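Local atomic coordinates of putative lipoprotein (Bacteroides ovatus, PDB entry 3OQQ), a protein that is of unknown function but is probably an extracellular, lipid-anchored protein that binds several calcium ions. Residues Pro190-Val196 against Asn334-Asn340; Met62-Val67 against Ala104-Val110; Asp140-Asp144 against Phe408-Asp413. The contacts are given in a common frame with arbitrary orientation. Residue numbers count along the deposited sequence, not the author numbering.

Interaction 1: Pro190-Val196 against Asn334-Asn340; sequences PTVLGVV and NFFIKVN
Strands 190-196 and 334-339 run antiparallel, their axes 4.4 Å apart at closest and their N-to-C directions 161° apart. V192, G194 and V196 form hydrogen-bonded pairs with K338, F336 and N334 (K338 N to V192 O 2.8 Å; G194 N to F336 O 2.8 Å; F336 N to G194 O 3.0 Å; V196 N to N334 O 2.9 Å; N334 N to V196 O 3.1 Å). L193-I337 and V195-F335 are the non-hydrogen-bonded pairs between them. At the P190 end lies a classic beta bulge: T191 (phi/psi -126/-32) and V192 both send their N to K338 O, at 2.9 and 3.1 Å, so the register slips by one and P190 pairs with V339. These are interior strands of a six-stranded antiparallel sheet, in the order 266-272, 190-198, 333-339 and edge strand 343-346. The most telling fit is at G194. F336, chi1 p, folds its ring across the neighbouring strand, with G194 CA 4.1 Å from the ring centroid and over its face; a CB here would stand 2.8 Å from F336 CZ, so the bare backbone is the hollow that the ring fills. V196 CG2 borders the same ring, 3.8 Å from F336 CE1, and H346 stacks on it. On the sheet face carrying L193, V195, F335 and I337, V195 (chi1 p) lays CG2 over the F335 ring (chi1 m), 3.9 Å from its centroid, and L193 CB lies 4.1 Å from I337 CG2. These branched and aromatic side chains suit a buried face packed against strands 150-161 and 173-184.

Interaction 2: Met62-Val67 against Ala104-Val110; sequences MKYNTV and ALPEDAV
M62-N65 is extended strand and T66-V67 loop, while 104-110 bends through a type I turn from P106 to A109, with E107 and D108 supplying the angles (phi/psi -67/-20 and -92/9) and A109 N closing on P106 O at 3.2 Å. The backbones meet in a single bridge between T66 and A109, CA atoms 4.3 Å apart. V110 N donates to N65 O at 2.8 Å and V67 N to D108 O at 2.9 Å. Thus the loop after strand 96-104 is fastened to the end of strand 59-65, which pairs with 23-26 and 71-80 in the large antiparallel sheet. Y64 (chi1 p) fills the bend: its OH donates to D108 OD1 (chi1 p) at 2.6 Å, P106 CD sits over the ring face 4.2 Å from the centroid, and Y64 CD2 lies 3.5 Å from A109 CB. Proline's compact apolar ring suits this CH-pi contact, and alanine is small enough to approach closely. M62, a selenomethionine extended t,t before chi3 p, brings CE 3.7 Å from P106 CD.

Interaction 3: Asp140-Asp144 against Phe408-Asp413; sequences DSWYD and FTKWVD
No direct hydrogen bond joins these segments; their one polar link is a water lying 2.9 Å from Y143 OH and donating to D413 OD1 at 2.5 Å. Apart from this water the contact is aromatic and apolar. S141 centres an inverse gamma turn, and W142-D144 follow as a 3-10 segment whose Y143 CA comes 7.6 Å from T409 CA on helix 408-413. Y143, with chi1 at 31°, offers one ring face to the methyl of T409 (chi1 p), CG2 being 3.6 Å from the centroid in a CH-pi contact; threonine is short enough to fit there. The loop between strands 122-131 and 150-161, which also carries calcium ligands D146, N148 and D149, is packed onto a short helix late in the chain. F408 (chi1 t) packs beside both aromatics, its edge atom CE2 3.6 Å from Y143 CB and its CZ 3.7 Å from W142 CH2. One turn on, V412 CG1 reaches W142 CZ2 (chi1 p) at 3.8 Å, while F401 and W422 meet F408 edge-to-face.

From the N terminus, interaction 2 closes first: it joins strand 59-65 to the loop after strand 96-104, enclosing strand 71-80 and most of strand 96-104 at one end of the large sheet. Interaction 3 then opens in the loop at 140-144 and stays open until helix 408-413, 264 residues later. Interaction 1 is nested inside that long loop, pairing two neighbouring interior strands of the six-stranded sheet across 138 residues of chain. None cross. Interactions 1 and 3 have centres 23 Å apart, whereas interaction 2 lies about 44 and 45 Å from them between centres, and on the opposite side of the chain's centre from interaction 1. No two of the three touch.

Interaction 1: Pro190-Val196 against Asn334-Asn340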
loop_
_atom_site.group_PDB
_atom_site.type_symbol
_atom_site.label_atom_id
_atom_site.label_comp_id
_atom_site.label_asym_id
_atom_site.label_seq_id
_atom_site.Cartn_x
_atom_site.Cartn_y
_atom_site.Cartn_z
ATOM N N PRO A 190 9.036 15.908 -8.279
ATOM C CA PRO A 190 9.127 14.654 -7.485
ATOM C C PRO A 190 10.269 13.756 -7.975
ATOM O O PRO A 190 10.499 13.649 -9.169
ATOM C CB PRO A 190 7.767 13.983 -7.705
ATOM C CG PRO A 190 6.852 15.084 -8.138
ATOM C CD PRO A 190 7.720 16.021 -8.940
ATOM N N THR A 191 11.009 13.147 -7.050
ATOM C CA THR A 191 12.156 12.320 -7.402
ATOM C C THR A 191 12.064 10.924 -6.793
ATOM O O THR A 191 12.613 9.988 -7.359
ATOM C CB THR A 191 13.456 13.003 -6.934
ATOM O OG1 THR A 191 13.336 13.308 -5.545
ATOM C CG2 THR A 191 13.775 14.290 -7.717
ATOM N N VAL A 192 11.457 10.807 -5.601
ATOM C CA VAL A 192 11.403 9.549 -4.851
ATOM C C VAL A 192 10.006 9.299 -4.295
ATOM O O VAL A 192 9.287 10.243 -3.984
ATOM C CB VAL A 192 12.443 9.548 -3.665
ATOM C CG1 VAL A 192 12.470 8.199 -2.934
ATOM C CG2 VAL A 192 13.858 9.930 -4.117
ATOM N N LEU A 193 9.635 8.009 -4.176
ATOM C CA LEU A 193 8.474 7.510 -3.450
ATOM C C LEU A 193 9.014 6.466 -2.482
ATOM O O LEU A 193 10.074 5.888 -2.720
ATOM C CB LEU A 193 7.332 6.981 -4.316
ATOM C CG LEU A 193 7.518 5.717 -5.152
ATOM C CD1 LEU A 193 7.196 4.476 -4.364
ATOM C CD2 LEU A 193 6.589 5.751 -6.330
ATOM N N GLY A 194 8.327 6.250 -1.387
ATOM C CA GLY A 194 8.796 5.260 -0.428
ATOM C C GLY A 194 7.799 4.941 0.657
ATOM O O GLY A 194 6.676 5.462 0.675
ATOM N N VAL A 195 8.232 4.106 1.594
ATOM C CA VAL A 195 7.386 3.711 2.708
ATOM C C VAL A 195 8.283 3.354 3.871
ATOM O O VAL A 195 9.378 2.844 3.692
ATOM C CB VAL A 195 6.394 2.530 2.343
ATOM C CG1 VAL A 195 7.128 1.232 1.984
ATOM C CG2 VAL A 195 5.361 2.280 3.453
ATOM N N VAL A 196 7.819 3.670 5.048
ATOM C CA VAL A 196 8.401 3.228 6.293
ATOM C C VAL A 196 7.472 2.122 6.776
ATOM O O VAL A 196 6.271 2.369 6.925
ATOM C CB VAL A 196 8.540 4.342 7.364
ATOM C CG1 VAL A 196 9.037 3.745 8.673
ATOM C CG2 VAL A 196 9.432 5.494 6.897
ATOM N N ASN A 334 3.666 3.952 6.614
ATOM C CA ASN A 334 4.007 5.355 6.522
ATOM C C ASN A 334 4.605 5.680 5.141
ATOM O O ASN A 334 5.817 5.774 4.978
ATOM C CB ASN A 334 4.939 5.772 7.683
ATOM C CG ASN A 334 5.236 7.250 7.692
ATOM O OD1 ASN A 334 4.705 8.006 6.893
ATOM N ND2 ASN A 334 6.084 7.696 8.579
ATOM N N PHE A 335 3.714 5.880 4.167
ATOM C CA PHE A 335 4.062 6.238 2.798
ATOM C C PHE A 335 4.574 7.679 2.710
ATOM O O PHE A 335 4.167 8.540 3.491
ATOM C CB PHE A 335 2.835 6.066 1.874
ATOM C CG PHE A 335 2.436 4.623 1.734
ATOM C CD1 PHE A 335 3.223 3.734 1.015
ATOM C CD2 PHE A 335 1.274 4.149 2.324
ATOM C CE1 PHE A 335 2.863 2.386 0.908
ATOM C CE2 PHE A 335 0.890 2.808 2.169
ATOM C CZ PHE A 335 1.698 1.934 1.487
ATOM N N PHE A 336 5.460 7.935 1.746
ATOM C CA PHE A 336 6.030 9.272 1.562
ATOM C C PHE A 336 6.591 9.430 0.168
ATOM O O PHE A 336 6.808 8.442 -0.543
ATOM C CB PHE A 336 7.158 9.575 2.612
ATOM C CG PHE A 336 8.413 8.719 2.563
ATOM C CD1 PHE A 336 8.498 7.537 3.293
ATOM C CD2 PHE A 336 9.519 9.116 1.819
ATOM C CE1 PHE A 336 9.657 6.760 3.269
ATOM C CE2 PHE A 336 10.683 8.343 1.799
ATOM C CZ PHE A 336 10.739 7.158 2.506
ATOM N N ILE A 337 6.875 10.690 -0.185
ATOM C CA ILE A 337 7.562 11.063 -1.397
ATOM C C ILE A 337 8.693 12.049 -1.060
ATOM O O ILE A 337 8.679 12.692 0.001
ATOM C CB ILE A 337 6.646 11.618 -2.512
ATOM C CG1 ILE A 337 5.910 12.945 -2.085
ATOM C CG2 ILE A 337 5.699 10.514 -3.024
ATOM C CD1 ILE A 337 5.590 13.837 -3.160
ATOM N N LYS A 338 9.681 12.134 -1.966
ATOM C CA LYS A 338 10.719 13.151 -1.916
ATOM C C LYS A 338 10.695 13.942 -3.206
ATOM O O LYS A 338 10.340 13.425 -4.274
ATOM C CB LYS A 338 12.126 12.601 -1.666
ATOM C CG LYS A 338 12.348 12.000 -0.306
ATOM C CD LYS A 338 13.825 12.132 0.040
ATOM C CE LYS A 338 14.431 10.827 0.402
ATOM N NZ LYS A 338 15.846 11.005 0.831
ATOM N N VAL A 339 11.014 15.223 -3.084
ATOM C CA VAL A 339 11.086 16.128 -4.223
ATOM C C VAL A 339 12.518 16.614 -4.318
ATOM O O VAL A 339 13.262 16.541 -3.323
ATOM C CB VAL A 339 10.052 17.285 -4.138
ATOM C CG1 VAL A 339 8.627 16.736 -3.989
ATOM C CG2 VAL A 339 10.386 18.253 -3.012
ATOM N N ASN A 340 12.923 17.053 -5.520
ATOM C CA ASN A 340 14.264 17.559 -5.815
ATOM C C ASN A 340 14.778 18.443 -4.677
ATOM O O ASN A 340 14.103 19.385 -4.280
ATOM C CB ASN A 340 14.227 18.346 -7.123
ATOM C CG ASN A 340 15.582 18.738 -7.619
ATOM O OD1 ASN A 340 16.453 17.889 -7.853
ATOM N ND2 ASN A 340 15.797 20.036 -7.723
#

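Interaction 2: Met62-Val67 against Ala104-Val110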
loop_
_atom_site.group_PDB
_atom_site.type_symbol
_atom_site.label_atom_id
_atom_site.label_comp_id
_atom_site.label_asym_id
_atom_site.label_seq_id
_atom_site.Cartn_x
_atom_site.Cartn_y
_atom_site.Cartn_z
HETATM N N MSE A 62 -16.598 -15.347 2.019
HETATM C CA MSE A 62 -15.681 -16.470 2.148
HETATM C C MSE A 62 -15.891 -17.409 0.968
HETATM O O MSE A 62 -16.990 -17.956 0.807
HETATM C CB MSE A 62 -15.925 -17.194 3.488
HETATM C CG MSE A 62 -14.956 -18.346 3.755
HETATM SE SE MSE A 62 -15.444 -19.381 5.331
HETATM C CE MSE A 62 -16.848 -20.358 4.576
ATOM N N LYS A 63 -14.857 -17.556 0.123
ATOM C CA LYS A 63 -14.912 -18.504 -0.989
ATOM C C LYS A 63 -14.310 -19.811 -0.493
ATOM O O LYS A 63 -13.260 -19.802 0.177
ATOM C CB LYS A 63 -14.215 -17.985 -2.255
ATOM C CG LYS A 63 -14.949 -16.774 -2.846
ATOM C CD LYS A 63 -15.127 -16.798 -4.358
ATOM C CE LYS A 63 -15.793 -15.510 -4.796
ATOM N NZ LYS A 63 -17.003 -15.723 -5.631
ATOM N N TYR A 64 -15.001 -20.928 -0.765
ATOM C CA TYR A 64 -14.516 -22.216 -0.303
ATOM C C TYR A 64 -14.773 -23.331 -1.325
ATOM O O TYR A 64 -15.700 -23.244 -2.135
ATOM C CB TYR A 64 -15.167 -22.569 1.055
ATOM C CG TYR A 64 -16.655 -22.887 0.998
ATOM C CD1 TYR A 64 -17.609 -21.886 1.163
ATOM C CD2 TYR A 64 -17.104 -24.204 0.883
ATOM C CE1 TYR A 64 -18.972 -22.180 1.170
ATOM C CE2 TYR A 64 -18.464 -24.509 0.891
ATOM C CZ TYR A 64 -19.393 -23.494 1.043
ATOM O OH TYR A 64 -20.731 -23.785 1.054
ATOM N N ASN A 65 -13.964 -24.398 -1.236
ATOM C CA ASN A 65 -14.060 -25.593 -2.059
ATOM C C ASN A 65 -15.095 -26.506 -1.480
ATOM O O ASN A 65 -15.072 -26.787 -0.275
ATOM C CB ASN A 65 -12.698 -26.308 -2.131
ATOM C CG ASN A 65 -11.632 -25.444 -2.737
ATOM O OD1 ASN A 65 -11.842 -24.827 -3.769
ATOM N ND2 ASN A 65 -10.484 -25.333 -2.094
ATOM N N THR A 66 -16.011 -26.971 -2.330
ATOM C CA THR A 66 -17.063 -27.873 -1.913
ATOM C C THR A 66 -16.619 -29.298 -2.071
ATOM O O THR A 66 -15.667 -29.585 -2.800
ATOM C CB THR A 66 -18.361 -27.640 -2.704
ATOM O OG1 THR A 66 -18.178 -28.064 -4.059
ATOM C CG2 THR A 66 -18.907 -26.194 -2.596
ATOM N N VAL A 67 -17.360 -30.191 -1.416
ATOM C CA VAL A 67 -17.134 -31.630 -1.418
ATOM C C VAL A 67 -17.332 -32.204 -2.855
ATOM O O VAL A 67 -16.866 -33.303 -3.138
ATOM C CB VAL A 67 -18.050 -32.299 -0.348
ATOM C CG1 VAL A 67 -19.522 -32.346 -0.777
ATOM C CG2 VAL A 67 -17.537 -33.675 0.058
ATOM N N ALA A 104 -17.004 -19.836 9.794
ATOM C CA ALA A 104 -17.504 -21.184 10.057
ATOM C C ALA A 104 -17.640 -21.881 8.731
ATOM O O ALA A 104 -18.019 -21.254 7.727
ATOM C CB ALA A 104 -18.839 -21.145 10.803
ATOM N N LEU A 105 -17.272 -23.149 8.707
ATOM C CA LEU A 105 -17.318 -23.972 7.507
ATOM C C LEU A 105 -18.699 -24.614 7.290
ATOM O O LEU A 105 -19.132 -25.435 8.114
ATOM C CB LEU A 105 -16.243 -25.065 7.611
ATOM C CG LEU A 105 -15.207 -25.206 6.524
ATOM C CD1 LEU A 105 -14.559 -23.875 6.170
ATOM C CD2 LEU A 105 -14.160 -26.191 6.945
ATOM N N PRO A 106 -19.376 -24.310 6.139
ATOM C CA PRO A 106 -20.655 -24.977 5.828
ATOM C C PRO A 106 -20.455 -26.488 5.711
ATOM O O PRO A 106 -19.327 -26.941 5.520
ATOM C CB PRO A 106 -21.050 -24.350 4.481
ATOM C CG PRO A 106 -20.334 -23.045 4.459
ATOM C CD PRO A 106 -19.008 -23.376 5.057
ATOM N N GLU A 107 -21.529 -27.265 5.845
ATOM C CA GLU A 107 -21.457 -28.730 5.833
ATOM C C GLU A 107 -21.045 -29.334 4.473
ATOM O O GLU A 107 -20.610 -30.485 4.441
ATOM C CB GLU A 107 -22.797 -29.338 6.283
ATOM C CG GLU A 107 -23.066 -29.235 7.782
ATOM C CD GLU A 107 -22.066 -29.860 8.741
ATOM O OE1 GLU A 107 -21.425 -30.875 8.380
ATOM O OE2 GLU A 107 -21.938 -29.338 9.872
ATOM N N ASP A 108 -21.194 -28.583 3.370
ATOM C CA ASP A 108 -20.802 -29.048 2.042
ATOM C C ASP A 108 -19.343 -28.632 1.683
ATOM O O ASP A 108 -18.921 -28.800 0.542
ATOM C CB ASP A 108 -21.795 -28.518 0.989
ATOM C CG ASP A 108 -21.817 -27.012 0.811
ATOM O OD1 ASP A 108 -21.234 -26.297 1.653
ATOM O OD2 ASP A 108 -22.356 -26.557 -0.187
ATOM N N ALA A 109 -18.579 -28.097 2.651
ATOM C CA ALA A 109 -17.208 -27.665 2.407
ATOM C C ALA A 109 -16.228 -28.822 2.481
ATOM O O ALA A 109 -16.529 -29.848 3.121
ATOM C CB ALA A 109 -16.813 -26.611 3.422
ATOM N N VAL A 110 -15.027 -28.643 1.861
ATOM C CA VAL A 110 -13.939 -29.615 2.022
ATOM C C VAL A 110 -13.530 -29.520 3.507
ATOM O O VAL A 110 -13.159 -28.434 3.978
ATOM C CB VAL A 110 -12.725 -29.441 1.061
ATOM C CG1 VAL A 110 -11.588 -30.404 1.456
ATOM C CG2 VAL A 110 -13.141 -29.679 -0.388
#

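Interaction 3: Asp140-Asp144 against Phe408-Asp413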
loop_
_atom_site.group_PDB
_atom_site.type_symbol
_atom_site.label_atom_id
_atom_site.label_comp_id
_atom_site.label_asym_id
_atom_site.label_seq_id
_atom_site.Cartn_x
_atom_site.Cartn_y
_atom_site.Cartn_z
ATOM N N ASP A 140 -5.738 27.286 -0.127
ATOM C CA ASP A 140 -6.641 27.305 1.040
ATOM C C ASP A 140 -7.670 26.193 0.860
ATOM O O ASP A 140 -7.835 25.364 1.760
ATOM C CB ASP A 140 -7.321 28.677 1.238
ATOM C CG ASP A 140 -6.450 29.723 1.908
ATOM O OD1 ASP A 140 -5.698 29.362 2.854
ATOM O OD2 ASP A 140 -6.549 30.915 1.520
ATOM N N SER A 141 -8.257 26.089 -0.353
ATOM C CA SER A 141 -9.142 24.960 -0.681
ATOM C C SER A 141 -8.200 23.885 -1.186
ATOM O O SER A 141 -7.950 23.769 -2.392
ATOM C CB SER A 141 -10.214 25.355 -1.694
ATOM O OG SER A 141 -10.980 26.442 -1.204
ATOM N N TRP A 142 -7.557 23.186 -0.232
ATOM C CA TRP A 142 -6.522 22.201 -0.519
ATOM C C TRP A 142 -6.985 21.105 -1.483
ATOM O O TRP A 142 -6.171 20.584 -2.223
ATOM C CB TRP A 142 -5.956 21.605 0.778
ATOM C CG TRP A 142 -6.948 20.853 1.615
ATOM C CD1 TRP A 142 -7.634 21.328 2.695
ATOM C CD2 TRP A 142 -7.266 19.452 1.517
ATOM N NE1 TRP A 142 -8.355 20.314 3.277
ATOM C CE2 TRP A 142 -8.158 19.153 2.567
ATOM C CE3 TRP A 142 -6.875 18.418 0.637
ATOM C CZ2 TRP A 142 -8.682 17.868 2.762
ATOM C CZ3 TRP A 142 -7.410 17.147 0.814
ATOM C CH2 TRP A 142 -8.320 16.888 1.854
ATOM N N TYR A 143 -8.284 20.818 -1.543
ATOM C CA TYR A 143 -8.800 19.782 -2.442
ATOM C C TYR A 143 -9.038 20.341 -3.870
ATOM O O TYR A 143 -9.596 19.656 -4.707
ATOM C CB TYR A 143 -10.052 19.122 -1.857
ATOM C CG TYR A 143 -10.886 20.049 -1.006
ATOM C CD1 TYR A 143 -11.564 21.127 -1.570
ATOM C CD2 TYR A 143 -11.014 19.841 0.363
ATOM C CE1 TYR A 143 -12.352 21.975 -0.790
ATOM C CE2 TYR A 143 -11.806 20.677 1.149
ATOM C CZ TYR A 143 -12.473 21.743 0.568
ATOM O OH TYR A 143 -13.218 22.592 1.350
ATOM N N ASP A 144 -8.559 21.564 -4.143
ATOM C CA ASP A 144 -8.532 22.203 -5.455
ATOM C C ASP A 144 -7.188 21.833 -6.147
ATOM O O ASP A 144 -6.991 22.105 -7.333
ATOM C CB ASP A 144 -8.721 23.727 -5.346
ATOM C CG ASP A 144 -10.167 24.177 -5.508
ATOM O OD1 ASP A 144 -10.971 23.413 -6.087
ATOM O OD2 ASP A 144 -10.476 25.307 -5.121
ATOM N N PHE A 408 -16.095 13.966 -2.785
ATOM C CA PHE A 408 -14.907 14.030 -1.918
ATOM C C PHE A 408 -15.093 15.010 -0.750
ATOM O O PHE A 408 -14.906 14.596 0.395
ATOM C CB PHE A 408 -13.635 14.403 -2.710
ATOM C CG PHE A 408 -12.341 14.431 -1.911
ATOM C CD1 PHE A 408 -11.806 13.263 -1.373
ATOM C CD2 PHE A 408 -11.649 15.621 -1.715
ATOM C CE1 PHE A 408 -10.609 13.287 -0.652
ATOM C CE2 PHE A 408 -10.441 15.637 -1.015
ATOM C CZ PHE A 408 -9.921 14.469 -0.500
ATOM N N THR A 409 -15.443 16.291 -1.026
ATOM C CA THR A 409 -15.554 17.289 0.069
ATOM C C THR A 409 -16.663 16.916 1.047
ATOM O O THR A 409 -16.512 17.182 2.242
ATOM C CB THR A 409 -15.702 18.732 -0.425
ATOM O OG1 THR A 409 -16.973 18.864 -1.041
ATOM C CG2 THR A 409 -14.584 19.133 -1.402
ATOM N N LYS A 410 -17.721 16.236 0.565
ATOM C CA LYS A 410 -18.816 15.763 1.434
ATOM C C LYS A 410 -18.269 14.795 2.493
ATOM O O LYS A 410 -18.629 14.898 3.657
ATOM C CB LYS A 410 -19.942 15.104 0.623
ATOM C CG LYS A 410 -20.882 16.104 -0.030
ATOM C CD LYS A 410 -21.868 15.396 -0.958
ATOM C CE LYS A 410 -22.774 16.372 -1.659
ATOM N NZ LYS A 410 -23.566 15.714 -2.736
ATOM N N TRP A 411 -17.394 13.880 2.080
ATOM C CA TRP A 411 -16.718 12.930 2.954
ATOM C C TRP A 411 -15.724 13.667 3.869
ATOM O O TRP A 411 -15.718 13.434 5.089
ATOM C CB TRP A 411 -16.003 11.891 2.107
ATOM C CG TRP A 411 -15.176 10.901 2.874
ATOM C CD1 TRP A 411 -15.633 9.816 3.565
ATOM C CD2 TRP A 411 -13.745 10.799 2.867
ATOM N NE1 TRP A 411 -14.579 9.085 4.050
ATOM C CE2 TRP A 411 -13.404 9.656 3.625
ATOM C CE3 TRP A 411 -12.716 11.540 2.252
ATOM C CZ2 TRP A 411 -12.075 9.245 3.801
ATOM C CZ3 TRP A 411 -11.405 11.118 2.409
ATOM C CH2 TRP A 411 -11.094 9.987 3.183
ATOM N N VAL A 412 -14.886 14.552 3.280
ATOM C CA VAL A 412 -13.899 15.322 4.052
ATOM C C VAL A 412 -14.614 16.113 5.153
ATOM O O VAL A 412 -14.310 15.923 6.333
ATOM C CB VAL A 412 -13.003 16.256 3.182
ATOM C CG1 VAL A 412 -12.135 17.171 4.073
ATOM C CG2 VAL A 412 -12.103 15.439 2.240
ATOM N N ASP A 413 -15.564 16.974 4.766
ATOM C CA ASP A 413 -16.227 17.915 5.670
ATOM C C ASP A 413 -17.143 17.245 6.681
ATOM O O ASP A 413 -17.355 17.816 7.742
ATOM C CB ASP A 413 -16.925 19.020 4.869
ATOM C CG ASP A 413 -15.872 19.902 4.193
ATOM O OD1 ASP A 413 -14.969 20.400 4.904
ATOM O OD2 ASP A 413 -15.942 20.079 2.963
HETATM O O HOH W 1 -13.069 21.882 4.146
#